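Dihydrodipicolinate synthase (Methanocaldococcus jannaschii DSM 2661, PDB 2YXG) probably catalyses the condensation of pyruvate with aspartate-beta-semialdehyde to 4-hydroxy-tetrahydrodipicolinate, a step of lysine biosynthesis. Local coordinates at residues G22-E25 with N26-L30; I59-V62 with V63-N67; V216-L220 with E221-E225. All coordinates share one frame; numbering follows the deposited sequence.

Interaction 1: G22-E25 with N26-L30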
loop_
_atom_site.group_PDB
_atom_site.type_symbol
_atom_site.label_atom_id
_atom_site.label_comp_id
_atom_site.label_asym_id
_atom_site.label_seq_id
_atom_site.Cartn_x
_atom_site.Cartn_y
_atom_site.Cartn_z
ATOM N N GLY A 22 -33.386 18.134 -16.110
ATOM C CA GLY A 22 -32.974 16.746 -15.948
ATOM C C GLY A 22 -32.749 16.440 -14.495
ATOM O O GLY A 22 -33.174 15.386 -13.997
ATOM N N LEU A 23 -32.117 17.406 -13.822
ATOM C CA LEU A 23 -31.876 17.376 -12.395
ATOM C C LEU A 23 -33.180 17.190 -11.586
ATOM O O LEU A 23 -33.287 16.300 -10.730
ATOM C CB LEU A 23 -31.105 18.636 -11.970
ATOM C CG LEU A 23 -30.570 18.803 -10.548
ATOM C CD1 LEU A 23 -29.427 17.785 -10.229
ATOM C CD2 LEU A 23 -30.052 20.200 -10.387
ATOM N N GLU A 24 -34.185 17.999 -11.891
ATOM C CA GLU A 24 -35.504 17.882 -11.253
ATOM C C GLU A 24 -36.118 16.494 -11.393
ATOM O O GLU A 24 -36.581 15.886 -10.410
ATOM C CB GLU A 24 -36.462 18.888 -11.897
ATOM C CG GLU A 24 -37.836 18.932 -11.255
ATOM C CD GLU A 24 -38.628 20.178 -11.672
ATOM O OE1 GLU A 24 -38.422 20.691 -12.810
ATOM O OE2 GLU A 24 -39.436 20.647 -10.860
ATOM N N GLU A 25 -36.134 16.026 -12.642
ATOM C CA GLU A 25 -36.626 14.737 -13.005
ATOM C C GLU A 25 -35.861 13.623 -12.278
ATOM O O GLU A 25 -36.474 12.659 -11.779
ATOM C CB GLU A 25 -36.595 14.614 -14.537
ATOM C CG GLU A 25 -36.153 13.267 -15.062
ATOM C CD GLU A 25 -36.430 13.034 -16.563
ATOM O OE1 GLU A 25 -36.428 14.005 -17.389
ATOM O OE2 GLU A 25 -36.639 11.838 -16.893
ATOM N N ASN A 26 -34.534 13.761 -12.155
ATOM C CA ASN A 26 -33.766 12.751 -11.353
ATOM C C ASN A 26 -34.179 12.776 -9.890
ATOM O O ASN A 26 -34.417 11.748 -9.272
ATOM C CB ASN A 26 -32.257 12.946 -11.449
ATOM C CG ASN A 26 -31.709 12.570 -12.759
ATOM O OD1 ASN A 26 -32.329 11.840 -13.499
ATOM N ND2 ASN A 26 -30.509 13.074 -13.070
ATOM N N ILE A 27 -34.289 13.981 -9.353
ATOM C CA ILE A 27 -34.721 14.132 -7.959
ATOM C C ILE A 27 -36.043 13.465 -7.659
ATOM O O ILE A 27 -36.143 12.644 -6.730
ATOM C CB ILE A 27 -34.736 15.586 -7.535
ATOM C CG1 ILE A 27 -33.281 16.091 -7.588
ATOM C CG2 ILE A 27 -35.300 15.716 -6.092
ATOM C CD1 ILE A 27 -33.075 17.553 -7.314
ATOM N N ASN A 28 -37.053 13.779 -8.445
ATOM C CA ASN A 28 -38.378 13.140 -8.242
ATOM C C ASN A 28 -38.366 11.641 -8.456
ATOM O O ASN A 28 -39.051 10.914 -7.726
ATOM C CB ASN A 28 -39.411 13.777 -9.182
ATOM C CG ASN A 28 -39.777 15.147 -8.757
ATOM O OD1 ASN A 28 -39.930 16.046 -9.591
ATOM N ND2 ASN A 28 -39.922 15.341 -7.436
ATOM N N PHE A 29 -37.605 11.163 -9.446
ATOM C CA PHE A 29 -37.400 9.722 -9.589
ATOM C C PHE A 29 -36.893 9.047 -8.289
ATOM O O PHE A 29 -37.391 8.022 -7.884
ATOM C CB PHE A 29 -36.459 9.401 -10.746
ATOM C CG PHE A 29 -36.103 7.939 -10.863
ATOM C CD1 PHE A 29 -37.071 6.986 -11.221
ATOM C CD2 PHE A 29 -34.796 7.511 -10.664
ATOM C CE1 PHE A 29 -36.724 5.574 -11.384
ATOM C CE2 PHE A 29 -34.430 6.146 -10.826
ATOM C CZ PHE A 29 -35.403 5.174 -11.182
ATOM N N LEU A 30 -35.910 9.638 -7.636
ATOM C CA LEU A 30 -35.343 9.028 -6.435
ATOM C C LEU A 30 -36.309 9.138 -5.255
ATOM O O LEU A 30 -36.467 8.196 -4.460
ATOM C CB LEU A 30 -34.045 9.722 -6.121
ATOM C CG LEU A 30 -33.042 9.692 -7.287
ATOM C CD1 LEU A 30 -31.834 10.662 -7.057
ATOM C CD2 LEU A 30 -32.543 8.234 -7.603
#
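N26 lies one helical turn beyond G22 and turns its side chain back over the G22 carbonyl. Its backbone N donates to G22 O at 2.8 Å, and the carbon of its amide, CG, hangs 3.4 Å from the same oxygen. A chi1 of -72° produces this overlap by swinging CG to the side of the backbone N, anti to the carbonyl carbon. The amide is buried but polar, and asparagine suits the place because its short side chain keeps the amide beside the helix while ND2 donates to the carbonyl of P260 in a neighbouring loop.

One residue along, L23 and I27 share the apolar flank. I27 N bonds to L23 O at 2.9 Å, nearly straight at 167°, while I27 CG1 presses on that oxygen at 3.1 Å. The extended end of the isoleucine then carries CD1 to within 4.3 Å of L23 CG. The two branched side chains thus give this flank an apolar surface.

On the outer flank E25 accepts from F29 N at its carbonyl O, 3.0 Å away, and F29 CB rests 3.4 Å from that oxygen. The carboxylate of E25 sits at the exposed surface, as an acid should, whereas the F29 ring leaves the contact to make a cation-pi pair with R259.

Helix 20-32 lies between barrel strands 4-7 and 37-40 in the chain. Its L23 and I27 pack on helix 52-66, L23 and L30 meet I9 in a loop, and F29 and L30 lean on P209 of helix 209-221.

Interaction 2: I59-V62 with V63-N67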
loop_
_atom_site.group_PDB
_atom_site.type_symbol
_atom_site.label_atom_id
_atom_site.label_comp_id
_atom_site.label_asym_id
_atom_site.label_seq_id
_atom_site.Cartn_x
_atom_site.Cartn_y
_atom_site.Cartn_z
ATOM N N ILE A 59 -27.223 23.381 -5.708
ATOM C CA ILE A 59 -27.795 23.175 -4.360
ATOM C C ILE A 59 -29.192 23.821 -4.225
ATOM O O ILE A 59 -30.167 23.195 -3.744
ATOM C CB ILE A 59 -26.819 23.631 -3.231
ATOM C CG1 ILE A 59 -25.616 22.682 -3.138
ATOM C CG2 ILE A 59 -27.530 23.637 -1.850
ATOM C CD1 ILE A 59 -24.422 23.243 -2.372
ATOM N N GLU A 60 -29.290 25.068 -4.693
ATOM C CA GLU A 60 -30.531 25.846 -4.743
ATOM C C GLU A 60 -31.610 25.059 -5.471
ATOM O O GLU A 60 -32.729 24.914 -4.966
ATOM C CB GLU A 60 -30.256 27.161 -5.489
ATOM C CG GLU A 60 -31.070 28.368 -4.977
ATOM C CD GLU A 60 -31.453 29.373 -6.077
ATOM O OE1 GLU A 60 -31.354 29.048 -7.301
ATOM O OE2 GLU A 60 -31.865 30.497 -5.720
ATOM N N LYS A 61 -31.283 24.521 -6.656
ATOM C CA LYS A 61 -32.298 23.775 -7.405
ATOM C C LYS A 61 -32.755 22.536 -6.601
ATOM O O LYS A 61 -33.969 22.224 -6.493
ATOM C CB LYS A 61 -31.802 23.424 -8.796
ATOM C CG LYS A 61 -32.806 22.596 -9.636
ATOM C CD LYS A 61 -33.849 23.538 -10.327
ATOM C CE LYS A 61 -35.067 22.752 -10.858
ATOM N NZ LYS A 61 -35.982 23.626 -11.652
ATOM N N VAL A 62 -31.791 21.875 -5.956
ATOM C CA VAL A 62 -32.122 20.662 -5.189
ATOM C C VAL A 62 -33.058 20.955 -3.973
ATOM O O VAL A 62 -34.061 20.243 -3.747
ATOM C CB VAL A 62 -30.836 19.908 -4.752
ATOM C CG1 VAL A 62 -31.195 18.680 -3.914
ATOM C CG2 VAL A 62 -30.071 19.459 -6.010
ATOM N N VAL A 63 -32.685 21.961 -3.186
ATOM C CA VAL A 63 -33.533 22.416 -2.051
ATOM C C VAL A 63 -34.968 22.695 -2.524
ATOM O O VAL A 63 -35.909 22.153 -1.945
ATOM C CB VAL A 63 -32.940 23.656 -1.341
ATOM C CG1 VAL A 63 -33.963 24.324 -0.379
ATOM C CG2 VAL A 63 -31.687 23.292 -0.605
ATOM N N ASP A 64 -35.092 23.477 -3.604
ATOM C CA ASP A 64 -36.385 23.955 -4.129
ATOM C C ASP A 64 -37.252 22.775 -4.639
ATOM O O ASP A 64 -38.463 22.681 -4.345
ATOM C CB ASP A 64 -36.165 25.014 -5.262
ATOM C CG ASP A 64 -35.546 26.408 -4.750
ATOM O OD1 ASP A 64 -35.251 26.643 -3.538
ATOM O OD2 ASP A 64 -35.356 27.327 -5.606
ATOM N N VAL A 65 -36.640 21.884 -5.429
ATOM C CA VAL A 65 -37.371 20.787 -5.990
ATOM C C VAL A 65 -37.747 19.844 -4.880
ATOM O O VAL A 65 -38.891 19.396 -4.798
ATOM C CB VAL A 65 -36.533 19.993 -7.018
ATOM C CG1 VAL A 65 -37.244 18.617 -7.339
ATOM C CG2 VAL A 65 -36.247 20.845 -8.269
ATOM N N VAL A 66 -36.790 19.514 -4.029
ATOM C CA VAL A 66 -37.093 18.609 -2.935
ATOM C C VAL A 66 -38.196 19.165 -2.058
ATOM O O VAL A 66 -39.129 18.417 -1.689
ATOM C CB VAL A 66 -35.869 18.254 -2.070
ATOM C CG1 VAL A 66 -36.322 17.591 -0.770
ATOM C CG2 VAL A 66 -34.854 17.361 -2.872
ATOM N N ASN A 67 -38.093 20.456 -1.722
ATOM C CA ASN A 67 -39.195 21.118 -1.010
ATOM C C ASN A 67 -39.575 20.368 0.259
ATOM O O ASN A 67 -40.742 20.119 0.477
ATOM C CB ASN A 67 -40.471 21.212 -1.900
ATOM C CG ASN A 67 -41.450 22.339 -1.439
ATOM O OD1 ASN A 67 -42.643 22.274 -1.716
ATOM N ND2 ASN A 67 -40.934 23.353 -0.736
#
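From I59 to V66 the backbone is regular alpha-helix: V63, D64, V65 and V66 each donate N-H to the carbonyl four residues back, and the first of these bonds, V63 N to I59 O, is 2.9 Å long and almost straight at 177°. V62 and V66 lie side by side on the inner flank, V62 CG1 meeting V66 CG2 at 4.0 Å. In V66 CG2 sits beside the backbone N (chi1 166° holds CG1 anti to it), which brings CG2 close over V62 O, at 3.1 Å. I59 and V63 touch more loosely, with 4.4 Å between I59 CG2 and V63 CG2.

This is the helix of a beta-alpha-beta unit in the TIM barrel, running between the parallel strands 37-40 and 71-75. Compact apolar side chains suit the flank that faces the barrel: V62, V63 and V66 all rest on V72 of strand 71-75, and I59 on A74.

K61 and V65 cross obliquely on the next flank. A bend at chi2 (84°) tips the lysine chain toward V65 as it runs outward, and its CE comes within 3.4 Å of V65 CG2, tighter than usual for two carbons. The ammonium makes a long, weak ion pair with E24 of helix 20-32. Toward solvent, D64 stands over the preceding turn with CG 3.2 Å from E60 O. Its charge is like that of E60, and with 4.7 Å between E60 OE1 and D64 OD2 each would probably make the other slightly easier to protonate. N67 leaves the helix with positive phi, a conformation asparagine tolerates well, while its N still bonds to V63 O; the guanidinium of R69 takes up the carbonyls of V65 and V66.

Interaction 3: V216-L220 with E221-E225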
loop_
_atom_site.group_PDB
_atom_site.type_symbol
_atom_site.label_atom_id
_atom_site.label_comp_id
_atom_site.label_asym_id
_atom_site.label_seq_id
_atom_site.Cartn_x
_atom_site.Cartn_y
_atom_site.Cartn_z
ATOM N N VAL A 216 -31.333 -1.955 2.220
ATOM C CA VAL A 216 -30.962 -1.221 3.403
ATOM C C VAL A 216 -31.976 -1.342 4.548
ATOM O O VAL A 216 -31.607 -1.608 5.666
ATOM C CB VAL A 216 -30.597 0.265 3.013
ATOM C CG1 VAL A 216 -30.352 1.127 4.229
ATOM C CG2 VAL A 216 -29.296 0.244 2.207
ATOM N N ASN A 217 -33.261 -1.181 4.250
ATOM C CA ASN A 217 -34.319 -1.409 5.257
ATOM C C ASN A 217 -34.270 -2.826 5.812
ATOM O O ASN A 217 -34.459 -3.013 7.022
ATOM C CB ASN A 217 -35.703 -1.116 4.690
ATOM C CG ASN A 217 -35.980 0.377 4.565
ATOM O OD1 ASN A 217 -35.370 1.198 5.252
ATOM N ND2 ASN A 217 -36.908 0.731 3.688
ATOM N N TYR A 218 -33.999 -3.831 4.961
ATOM C CA TYR A 218 -33.843 -5.212 5.512
ATOM C C TYR A 218 -32.649 -5.304 6.465
ATOM O O TYR A 218 -32.753 -5.888 7.545
ATOM C CB TYR A 218 -33.658 -6.287 4.422
ATOM C CG TYR A 218 -34.897 -6.644 3.671
ATOM C CD1 TYR A 218 -36.096 -6.918 4.343
ATOM C CD2 TYR A 218 -34.871 -6.732 2.267
ATOM C CE1 TYR A 218 -37.254 -7.239 3.627
ATOM C CE2 TYR A 218 -36.013 -7.070 1.540
ATOM C CZ TYR A 218 -37.199 -7.324 2.205
ATOM O OH TYR A 218 -38.340 -7.681 1.448
ATOM N N ALA A 219 -31.504 -4.767 6.034
ATOM C CA ALA A 219 -30.314 -4.784 6.864
ATOM C C ALA A 219 -30.536 -3.971 8.151
ATOM O O ALA A 219 -30.072 -4.387 9.216
ATOM C CB ALA A 219 -29.077 -4.280 6.083
ATOM N N LEU A 220 -31.219 -2.824 8.034
ATOM C CA LEU A 220 -31.624 -2.027 9.191
ATOM C C LEU A 220 -32.526 -2.782 10.162
ATOM O O LEU A 220 -32.299 -2.690 11.365
ATOM C CB LEU A 220 -32.287 -0.706 8.790
ATOM C CG LEU A 220 -31.283 0.348 8.300
ATOM C CD1 LEU A 220 -32.043 1.534 7.647
ATOM C CD2 LEU A 220 -30.331 0.824 9.453
ATOM N N GLU A 221 -33.515 -3.532 9.657
ATOM C CA GLU A 221 -34.393 -4.285 10.555
ATOM C C GLU A 221 -33.737 -5.576 11.065
ATOM O O GLU A 221 -34.184 -6.174 12.028
ATOM C CB GLU A 221 -35.768 -4.529 9.932
ATOM C CG GLU A 221 -35.793 -5.574 8.836
ATOM C CD GLU A 221 -37.152 -5.682 8.162
ATOM O OE1 GLU A 221 -37.819 -4.619 8.001
ATOM O OE2 GLU A 221 -37.561 -6.816 7.802
ATOM N N GLY A 222 -32.639 -5.982 10.445
ATOM C CA GLY A 222 -31.848 -7.096 10.968
ATOM C C GLY A 222 -32.183 -8.360 10.223
ATOM O O GLY A 222 -31.932 -9.453 10.708
ATOM N N ASP A 223 -32.761 -8.209 9.045
ATOM C CA ASP A 223 -33.094 -9.362 8.198
ATOM C C ASP A 223 -32.022 -9.523 7.097
ATOM O O ASP A 223 -32.186 -9.118 5.941
ATOM C CB ASP A 223 -34.507 -9.215 7.622
ATOM C CG ASP A 223 -34.984 -10.480 6.930
ATOM O OD1 ASP A 223 -34.231 -11.487 6.898
ATOM O OD2 ASP A 223 -36.096 -10.465 6.381
ATOM N N PHE A 224 -30.898 -10.102 7.490
ATOM C CA PHE A 224 -29.744 -10.183 6.591
ATOM C C PHE A 224 -29.861 -11.221 5.497
ATOM O O PHE A 224 -29.217 -11.090 4.443
ATOM C CB PHE A 224 -28.418 -10.280 7.380
ATOM C CG PHE A 224 -28.002 -8.958 7.929
ATOM C CD1 PHE A 224 -27.199 -8.099 7.193
ATOM C CD2 PHE A 224 -28.508 -8.506 9.137
ATOM C CE1 PHE A 224 -26.870 -6.814 7.702
ATOM C CE2 PHE A 224 -28.160 -7.243 9.639
ATOM C CZ PHE A 224 -27.342 -6.410 8.927
ATOM N N GLU A 225 -30.651 -12.263 5.752
ATOM C CA GLU A 225 -31.042 -13.186 4.689
ATOM C C GLU A 225 -31.641 -12.422 3.498
ATOM O O GLU A 225 -31.228 -12.623 2.366
ATOM C CB GLU A 225 -32.038 -14.225 5.198
ATOM C CG GLU A 225 -32.353 -15.301 4.175
ATOM C CD GLU A 225 -31.218 -16.319 3.994
ATOM O OE1 GLU A 225 -30.198 -16.247 4.739
ATOM O OE2 GLU A 225 -31.342 -17.198 3.098
HETATM O O HOH W 1 -36.269 -1.636 8.515
#
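A Schellman motif ends helix 209-221, with G222 as its C-prime residue. D223 N reaches back to Y218 O at 2.8 Å, and G222 N makes a weak bond of 3.3 Å to A219 O. Y218 O also accepts from G222 N, so two donors grip it from opposite faces of its carbonyl plane. At the positive phi of G222 (99°) a CB would jam against the preceding carbonyl oxygen, hence the glycine.

F224, opening the next helix, lays one ring face over A219. A219 CA lies 4.2 Å from the F224 ring centroid, a CH-pi contact 21° off the normal, and A219 CB touches F224 CE1 at 3.7 Å; the small methyl lets the ring come this close. An alanine in place of F224 would probably leave A219 without its aromatic cover and open a gap beside the turn.

On the outer side, a chi1 of 74° sets E221 CG between its backbone N and carbonyl carbon, 3.3 Å from Y218 O, and the extended chain beyond brings E221 OE2 to the edge of the Y218 ring, 3.8 Å from Y218 CD1, the carboxylate nearly perpendicular to the ring.

D223 is the N-cap of helix 224-240, whose A227 packs against Y218 and A219. A219 also packs on I193 of helix 189-194, F224 on L190 and A194 of the same helix, and the F224 ring meets F224 of the second subunit.

How the interactions relate
Along the chain the three contacts come in series, without nesting or crossing: the first two join adjacent turns of one helix, the third the end of one helix to the start of the next, and none closes a long loop. Interaction 1 lies in helix 20-32, ahead of strand 37-40; interaction 2 in helix 52-66, ahead of strand 71-75. These two outer barrel helices pack on each other: I27 CG2 touches V66 CG2 at 3.6 Å, and L23 CD2 meets K61 CG at 3.7 Å. Interaction 3 comes after the last barrel strand, 199-202, where helix 209-221 turns into helix 224-240. It touches neither of the others, its centre lying about 27 Å and 30 Å from theirs.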